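Acylneuraminate lyase (Mycoplasma synoviae, PDB 4N4P) is an acylneuraminate lyase with a TIM-barrel fold, of the dihydrodipicolinate synthetase family, in an assembly of four chains. Local coordinates at residues G9-M14 and R76-A81; V33-E38 and A259-H264. All coordinates share one frame; numbering follows the deposited sequence.

How the interactions relate
Interaction 1 lies inside the TIM barrel, between strands 9-12 and 78-82, and interaction 2 outside it, where helix 26-39, the first of the barrel, meets the C-terminal helix 253-263. The centre of interaction 1 is about 7 Å from the centre of the chain, that of interaction 2 about 16 Å, and the two centres are about 14 Å apart. Along the chain the segments alternate, 9-14, 33-38, 76-81, 259-264. The barrel's first strand and first helix thus each take part in one contact, while helix 253-263 comes after the last barrel strand, 206-209. The two contacts touch through loop residues flanking the strands: Arg76 NH1 forms a salt bridge with Glu38 OE2 (2.8 Å), and Met14 CG packs against Leu36 CD1 (3.7 Å).

Interaction 1 of 2, residues G9-M14 and R76-A81; sequences GLFPAM and RVTLIA
The interior of the TIM barrel, where side chains from non-adjacent strands converge, is the setting in which Phe11 of strand 9-12 meets Thr78 and Ile80 of strand 78-82. Between these strands in the barrel runs strand 44-47, so no backbone hydrogen bond joins the two segments, and the nearest CA atoms, those of Phe11 and Thr78, are 8.3 Å apart. The aromatic ring bridges that distance. With chi1 at -73°, CG of Phe11 stands beside its own backbone N, and the far end of the ring, CE2 and CZ, reaches the other strand. Thr78 presents its methyl group at the ring edge, near the ring plane: Thr78 CG2 lies 3.6 Å from Phe11 CE2, and Thr78 CB is 3.8 Å from Phe11 CZ. The hydroxyl is engaged elsewhere, since Thr78 OG1 is hydrogen-bonded to Lys6 O, leaving the threonine to meet the phenylalanine through carbon alone.

Ile80, two residues further on, also points its side chain to the ring, and the two side chains cross at about a right angle. Tyr46 of the intervening strand touches Ile80 as well. All three residues are buried, and they meet through carbon atoms. The terminal methyl of the isoleucine approaches the ring obliquely, with Ile80 CD1 3.8 Å from Phe11 CD2 and 3.7 Å from Phe11 CE2.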
ATOM      1  N   GLY A   9      28.376  15.801  -9.103  1.00  9.26           N
ATOM      2  CA  GLY A   9      28.558  16.358  -7.783  1.00  8.60           C
ATOM      3  C   GLY A   9      27.251  16.728  -7.100  1.00  8.50           C
ATOM      4  O   GLY A   9      26.199  16.097  -7.330  1.00  8.64           O
ATOM      5  N   LEU A  10      27.315  17.765  -6.262  1.00  7.59           N
ATOM      6  CA  LEU A  10      26.170  18.111  -5.423  1.00  7.80           C
ATOM      7  C   LEU A  10      25.396  19.315  -5.933  1.00  7.74           C
ATOM      8  O   LEU A  10      25.972  20.385  -6.178  1.00  7.16           O
ATOM      9  CB  LEU A  10      26.613  18.395  -3.995  1.00  7.68           C
ATOM     10  CG  LEU A  10      27.259  17.232  -3.261  1.00  8.45           C
ATOM     11  CD1 LEU A  10      27.667  17.737  -1.852  1.00  7.59           C
ATOM     12  CD2 LEU A  10      26.282  16.042  -3.156  1.00  8.99           C
ATOM     13  N   PHE A  11      24.083  19.124  -6.038  1.00  7.07           N
ATOM     14  CA  PHE A  11      23.128  20.163  -6.444  1.00  7.24           C
ATOM     15  C   PHE A  11      22.062  20.319  -5.347  1.00  7.34           C
ATOM     16  O   PHE A  11      21.048  19.627  -5.395  1.00  7.57           O
ATOM     17  CB  PHE A  11      22.419  19.731  -7.722  1.00  7.26           C
ATOM     18  CG  PHE A  11      23.281  19.795  -8.957  1.00  8.80           C
ATOM     19  CD1 PHE A  11      24.398  18.981  -9.088  1.00 10.38           C
ATOM     20  CD2 PHE A  11      22.973  20.680  -9.972  1.00 10.70           C
ATOM     21  CE1 PHE A  11      25.207  19.047 -10.227  1.00 11.00           C
ATOM     22  CE2 PHE A  11      23.756  20.746 -11.143  1.00 11.73           C
ATOM     23  CZ  PHE A  11      24.879  19.960 -11.254  1.00 12.55           C
ATOM     24  N   PRO A  12      22.257  21.243  -4.395  1.00  7.54           N
ATOM     25  CA  PRO A  12      21.177  21.528  -3.450  1.00  7.31           C
ATOM     26  C   PRO A  12      19.907  21.936  -4.198  1.00  8.02           C
ATOM     27  O   PRO A  12      19.953  22.683  -5.209  1.00  8.44           O
ATOM     28  CB  PRO A  12      21.706  22.733  -2.644  1.00  8.30           C
ATOM     29  CG  PRO A  12      22.811  23.332  -3.543  1.00  8.70           C
ATOM     30  CD  PRO A  12      23.419  22.136  -4.190  1.00  6.95           C
ATOM     31  N   ALA A  13      18.784  21.427  -3.719  1.00  7.22           N
ATOM     32  CA  ALA A  13      17.477  21.889  -4.171  1.00  7.56           C
ATOM     33  C   ALA A  13      17.166  23.164  -3.395  1.00  8.21           C
ATOM     34  O   ALA A  13      16.722  23.133  -2.237  1.00  8.45           O
ATOM     35  CB  ALA A  13      16.418  20.820  -3.939  1.00  6.98           C
ATOM     36  N   MET A  14      17.458  24.285  -4.028  1.00  7.84           N
ATOM     37  CA  MET A  14      17.507  25.579  -3.354  1.00  9.06           C
ATOM     38  C   MET A  14      16.175  25.972  -2.742  1.00  8.59           C
ATOM     39  O   MET A  14      15.162  25.836  -3.381  1.00  8.63           O
ATOM     40  CB  MET A  14      17.895  26.668  -4.355  1.00  8.55           C
ATOM     41  CG  MET A  14      18.372  27.943  -3.653  1.00 10.76           C
ATOM     42  SD  MET A  14      18.664  29.243  -4.845  1.00 13.23           S
ATOM     43  CE  MET A  14      17.017  29.856  -5.127  1.00 10.88           C
ATOM     44  N   ARG A  76      29.003  30.682 -12.290  1.00 13.37           N
ATOM     45  CA  ARG A  76      30.001  29.995 -11.450  1.00 12.88           C
ATOM     46  C   ARG A  76      29.751  28.489 -11.336  1.00 12.96           C
ATOM     47  O   ARG A  76      30.670  27.686 -11.495  1.00 13.35           O
ATOM     48  CB  ARG A  76      30.085  30.605 -10.056  1.00 12.74           C
ATOM     49  CG  ARG A  76      30.785  31.963 -10.047  1.00 13.42           C
ATOM     50  CD  ARG A  76      30.736  32.579  -8.678  1.00 11.93           C
ATOM     51  NE  ARG A  76      29.392  33.007  -8.277  1.00 12.47           N
ATOM     52  CZ  ARG A  76      29.070  33.378  -7.046  1.00 12.41           C
ATOM     53  NH1 ARG A  76      29.980  33.324  -6.064  1.00 14.91           N
ATOM     54  NH2 ARG A  76      27.836  33.780  -6.779  1.00 13.27           N
ATOM     55  N   VAL A  77      28.503  28.120 -11.060  1.00 10.51           N
ATOM     56  CA  VAL A  77      28.158  26.701 -10.953  1.00  9.91           C
ATOM     57  C   VAL A  77      27.055  26.334 -11.937  1.00  9.04           C
ATOM     58  O   VAL A  77      26.460  27.197 -12.562  1.00  9.42           O
ATOM     59  CB  VAL A  77      27.787  26.306  -9.490  1.00  8.59           C
ATOM     60  CG1 VAL A  77      28.926  26.656  -8.520  1.00  9.69           C
ATOM     61  CG2 VAL A  77      26.426  26.920  -9.060  1.00  9.03           C
ATOM     62  N   THR A  78      26.790  25.039 -12.080  1.00  8.54           N
ATOM     63  CA  THR A  78      25.770  24.536 -13.024  1.00  9.36           C
ATOM     64  C   THR A  78      24.396  24.893 -12.479  1.00  9.38           C
ATOM     65  O   THR A  78      24.210  24.845 -11.267  1.00  9.06           O
ATOM     66  CB  THR A  78      25.931  23.012 -13.166  1.00  8.61           C
ATOM     67  OG1 THR A  78      27.283  22.744 -13.604  1.00  8.91           O
ATOM     68  CG2 THR A  78      24.920  22.387 -14.181  1.00  8.87           C
ATOM     69  N   LEU A  79      23.467  25.258 -13.358  1.00  8.99           N
ATOM     70  CA  LEU A  79      22.104  25.591 -12.914  1.00  9.51           C
ATOM     71  C   LEU A  79      21.073  24.724 -13.579  1.00  9.09           C
ATOM     72  O   LEU A  79      21.103  24.533 -14.779  1.00 10.19           O
ATOM     73  CB  LEU A  79      21.778  27.062 -13.200  1.00 10.22           C
ATOM     74  CG  LEU A  79      22.600  28.144 -12.476  1.00  9.06           C
ATOM     75  CD1 LEU A  79      22.165  29.532 -12.908  1.00  9.94           C
ATOM     76  CD2 LEU A  79      22.520  28.005 -10.948  1.00 11.79           C
ATOM     77  N   ILE A  80      20.139  24.212 -12.786  1.00  8.67           N
ATOM     78  CA  ILE A  80      19.000  23.470 -13.288  1.00  8.09           C
ATOM     79  C   ILE A  80      17.752  24.094 -12.704  1.00  8.61           C
ATOM     80  O   ILE A  80      17.704  24.363 -11.516  1.00  8.78           O
ATOM     81  CB  ILE A  80      19.055  21.973 -12.892  1.00  8.19           C
ATOM     82  CG1 ILE A  80      20.397  21.343 -13.313  1.00  7.67           C
ATOM     83  CG2 ILE A  80      17.896  21.220 -13.522  1.00  7.70           C
ATOM     84  CD1 ILE A  80      20.562  19.902 -12.858  1.00  8.35           C
ATOM     85  N   ALA A  81      16.754  24.355 -13.549  1.00  9.47           N
ATOM     86  CA  ALA A  81      15.480  24.916 -13.094  1.00 10.02           C
ATOM     87  C   ALA A  81      14.347  23.925 -13.271  1.00 10.20           C
ATOM     88  O   ALA A  81      14.107  23.451 -14.375  1.00 10.46           O
ATOM     89  CB  ALA A  81      15.137  26.206 -13.903  1.00 10.33           C
TER

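Interaction 2 of 2, residues V33-E38 and A259-H264; sequences VNFLVE and AIMRLH
The Phe35 ring is approached obliquely by Met261 CG and His264 CB, while the imidazole of His264 has Ile260 O at its edge, in the ring plane. The contact joins helix 26-39, the first helix of the TIM barrel, to the end of helix 253-263 in the C-terminal helical region that follows the barrel. Phe35 has CG anti to its backbone N (chi1 176°), which carries the ring across the gap. There Phe35 CE2 meets Met261 CG at 3.9 Å, and Phe35 CE1 lies 4.2 Å from His264 CB, so two corners of one ring touch the last turn and the residue that follows it.

Met261 runs extended beyond CG, taking its sulfur past the ring in a Met-aromatic contact: Met261 SD is 5.2 Å from the centroid of the Phe35 ring. Its terminal methyl continues to Leu36, where Met261 CE lies 4.3 Å from Leu36 CD2. Asn213 of helix 212-227 touches both Leu36 and Met261.

His264 is the first residue to leave helical geometry, and its side chain folds back on the last turn while CB faces Phe35. His264 ND1 donates to Ile260 O at 2.8 Å, which should restrict rotation of the imidazole. The bond is nearly straight, with an N-H...O angle of 170°, although ND1 sits 39° out of the carbonyl plane of Ile260.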
ATOM      1  N   VAL A  33      22.083  32.012  -3.023  1.00 10.23           N
ATOM      2  CA  VAL A  33      22.960  31.538  -4.115  1.00 10.51           C
ATOM      3  C   VAL A  33      24.433  31.678  -3.718  1.00 10.52           C
ATOM      4  O   VAL A  33      25.212  30.718  -3.822  1.00 10.36           O
ATOM      5  CB  VAL A  33      22.645  32.230  -5.479  1.00 10.04           C
ATOM      6  CG1 VAL A  33      23.708  31.851  -6.578  1.00 10.12           C
ATOM      7  CG2 VAL A  33      21.252  31.855  -5.964  1.00 11.05           C
ATOM      8  N   ASN A  34      24.836  32.861  -3.232  1.00 10.64           N
ATOM      9  CA  ASN A  34      26.220  33.035  -2.801  1.00 10.98           C
ATOM     10  C   ASN A  34      26.629  32.065  -1.705  1.00 11.40           C
ATOM     11  O   ASN A  34      27.747  31.567  -1.710  1.00 12.32           O
ATOM     12  CB  ASN A  34      26.494  34.477  -2.338  1.00 11.17           C
ATOM     13  CG  ASN A  34      26.378  35.510  -3.463  1.00 14.35           C
ATOM     14  OD1 ASN A  34      26.408  35.202  -4.659  1.00 15.66           O
ATOM     15  ND2 ASN A  34      26.273  36.779  -3.058  1.00 18.64           N
ATOM     16  N   PHE A  35      25.741  31.818  -0.740  1.00 11.07           N
ATOM     17  CA  PHE A  35      26.023  30.883   0.343  1.00 11.20           C
ATOM     18  C   PHE A  35      26.297  29.482  -0.239  1.00 10.72           C
ATOM     19  O   PHE A  35      27.288  28.820   0.117  1.00 10.39           O
ATOM     20  CB  PHE A  35      24.829  30.860   1.318  1.00 10.68           C
ATOM     21  CG  PHE A  35      24.958  29.856   2.430  1.00 12.06           C
ATOM     22  CD1 PHE A  35      25.851  30.058   3.473  1.00 11.67           C
ATOM     23  CD2 PHE A  35      24.140  28.711   2.440  1.00 11.63           C
ATOM     24  CE1 PHE A  35      25.943  29.130   4.524  1.00 12.38           C
ATOM     25  CE2 PHE A  35      24.222  27.796   3.466  1.00 12.45           C
ATOM     26  CZ  PHE A  35      25.120  28.004   4.516  1.00 13.84           C
ATOM     27  N   LEU A  36      25.461  29.066  -1.180  1.00 10.31           N
ATOM     28  CA  LEU A  36      25.602  27.732  -1.787  1.00 10.20           C
ATOM     29  C   LEU A  36      26.905  27.614  -2.580  1.00 10.88           C
ATOM     30  O   LEU A  36      27.649  26.631  -2.458  1.00 10.49           O
ATOM     31  CB  LEU A  36      24.399  27.418  -2.681  1.00 10.23           C
ATOM     32  CG  LEU A  36      23.064  27.343  -1.917  1.00  8.18           C
ATOM     33  CD1 LEU A  36      21.898  27.030  -2.859  1.00  8.87           C
ATOM     34  CD2 LEU A  36      23.198  26.276  -0.812  1.00  8.05           C
ATOM     35  N   VAL A  37      27.187  28.629  -3.390  1.00 11.05           N
ATOM     36  CA  VAL A  37      28.400  28.628  -4.202  1.00 11.84           C
ATOM     37  C   VAL A  37      29.645  28.778  -3.332  1.00 12.59           C
ATOM     38  O   VAL A  37      30.600  28.032  -3.492  1.00 11.85           O
ATOM     39  CB  VAL A  37      28.360  29.762  -5.260  1.00 11.56           C
ATOM     40  CG1 VAL A  37      29.707  29.863  -6.047  1.00 13.00           C
ATOM     41  CG2 VAL A  37      27.155  29.556  -6.230  1.00 10.24           C
ATOM     42  N   GLU A  38      29.635  29.746  -2.417  1.00 13.68           N
ATOM     43  CA  GLU A  38      30.888  30.161  -1.760  1.00 14.36           C
ATOM     44  C   GLU A  38      31.181  29.442  -0.466  1.00 14.85           C
ATOM     45  O   GLU A  38      32.348  29.224  -0.132  1.00 15.30           O
ATOM     46  CB  GLU A  38      30.881  31.683  -1.524  1.00 15.05           C
ATOM     47  CG  GLU A  38      30.708  32.480  -2.803  1.00 14.52           C
ATOM     48  CD  GLU A  38      30.224  33.918  -2.569  1.00 18.22           C
ATOM     49  OE1 GLU A  38      30.339  34.434  -1.436  1.00 20.78           O
ATOM     50  OE2 GLU A  38      29.702  34.525  -3.524  1.00 18.59           O
ATOM     51  N   ALA A 259      16.140  28.387   8.621  1.00  8.89           N
ATOM     52  CA  ALA A 259      16.648  28.782   9.938  1.00  8.75           C
ATOM     53  C   ALA A 259      18.151  28.594  10.082  1.00  8.71           C
ATOM     54  O   ALA A 259      18.854  29.428  10.689  1.00  7.76           O
ATOM     55  CB  ALA A 259      15.913  28.023  11.043  1.00  8.34           C
ATOM     56  N   ILE A 260      18.649  27.488   9.530  1.00  8.46           N
ATOM     57  CA  ILE A 260      20.093  27.223   9.552  1.00  9.52           C
ATOM     58  C   ILE A 260      20.827  28.282   8.752  1.00 10.18           C
ATOM     59  O   ILE A 260      21.826  28.833   9.207  1.00 10.72           O
ATOM     60  CB  ILE A 260      20.421  25.785   9.106  1.00  9.20           C
ATOM     61  CG1 ILE A 260      19.877  24.806  10.162  1.00  8.86           C
ATOM     62  CG2 ILE A 260      21.957  25.608   8.904  1.00 11.25           C
ATOM     63  CD1 ILE A 260      19.787  23.326   9.677  1.00  7.34           C
ATOM     64  N   MET A 261      20.312  28.588   7.569  1.00 10.90           N
ATOM     65  CA  MET A 261      20.899  29.658   6.775  1.00 11.27           C
ATOM     66  C   MET A 261      20.881  30.982   7.520  1.00 11.62           C
ATOM     67  O   MET A 261      21.925  31.645   7.585  1.00 12.26           O
ATOM     68  CB  MET A 261      20.229  29.769   5.415  1.00 11.17           C
ATOM     69  CG  MET A 261      20.558  28.584   4.536  1.00 11.00           C
ATOM     70  SD  MET A 261      19.921  28.878   2.888  1.00 12.83           S
ATOM     71  CE  MET A 261      20.140  27.274   2.102  1.00 13.08           C
ATOM     72  N   ARG A 262      19.732  31.341   8.106  1.00 12.36           N
ATOM     73  CA  ARG A 262      19.638  32.595   8.885  1.00 13.45           C
ATOM     74  C   ARG A 262      20.657  32.646  10.010  1.00 13.47           C
ATOM     75  O   ARG A 262      21.280  33.688  10.247  1.00 13.92           O
ATOM     76  CB  ARG A 262      18.236  32.794   9.465  1.00 13.20           C
ATOM     77  CG  ARG A 262      17.175  33.052   8.399  1.00 13.29           C
ATOM     78  CD  ARG A 262      15.931  33.670   9.039  1.00 13.54           C
ATOM     79  NE  ARG A 262      15.403  32.862  10.135  1.00 12.06           N
ATOM     80  CZ  ARG A 262      14.578  31.821   9.987  1.00 13.22           C
ATOM     81  NH1 ARG A 262      14.211  31.394   8.769  1.00 14.05           N
ATOM     82  NH2 ARG A 262      14.156  31.167  11.063  1.00  9.69           N
ATOM     83  N   LEU A 263      20.813  31.526  10.714  1.00 13.65           N
ATOM     84  CA  LEU A 263      21.822  31.371  11.773  1.00 14.40           C
ATOM     85  C   LEU A 263      23.237  31.638  11.250  1.00 14.55           C
ATOM     86  O   LEU A 263      24.097  32.090  12.005  1.00 14.63           O
ATOM     87  CB  LEU A 263      21.755  29.964  12.387  1.00 13.98           C
ATOM     88  CG  LEU A 263      22.736  29.601  13.506  1.00 16.61           C
ATOM     89  CD1 LEU A 263      22.460  30.478  14.742  1.00 15.72           C
ATOM     90  CD2 LEU A 263      22.628  28.088  13.841  1.00 15.80           C
ATOM     91  N   HIS A 264      23.475  31.352   9.972  1.00 15.03           N
ATOM     92  CA  HIS A 264      24.785  31.608   9.355  1.00 15.71           C
ATOM     93  C   HIS A 264      24.858  32.989   8.677  1.00 16.12           C
ATOM     94  O   HIS A 264      25.753  33.224   7.844  1.00 15.95           O
ATOM     95  CB  HIS A 264      25.113  30.502   8.359  1.00 16.65           C
ATOM     96  CG  HIS A 264      25.463  29.210   9.017  1.00 17.48           C
ATOM     97  ND1 HIS A 264      24.515  28.365   9.555  1.00 20.94           N
ATOM     98  CD2 HIS A 264      26.663  28.642   9.271  1.00 21.06           C
ATOM     99  CE1 HIS A 264      25.117  27.319  10.094  1.00 19.36           C
ATOM    100  NE2 HIS A 264      26.421  27.463   9.934  1.00 21.88           N
TER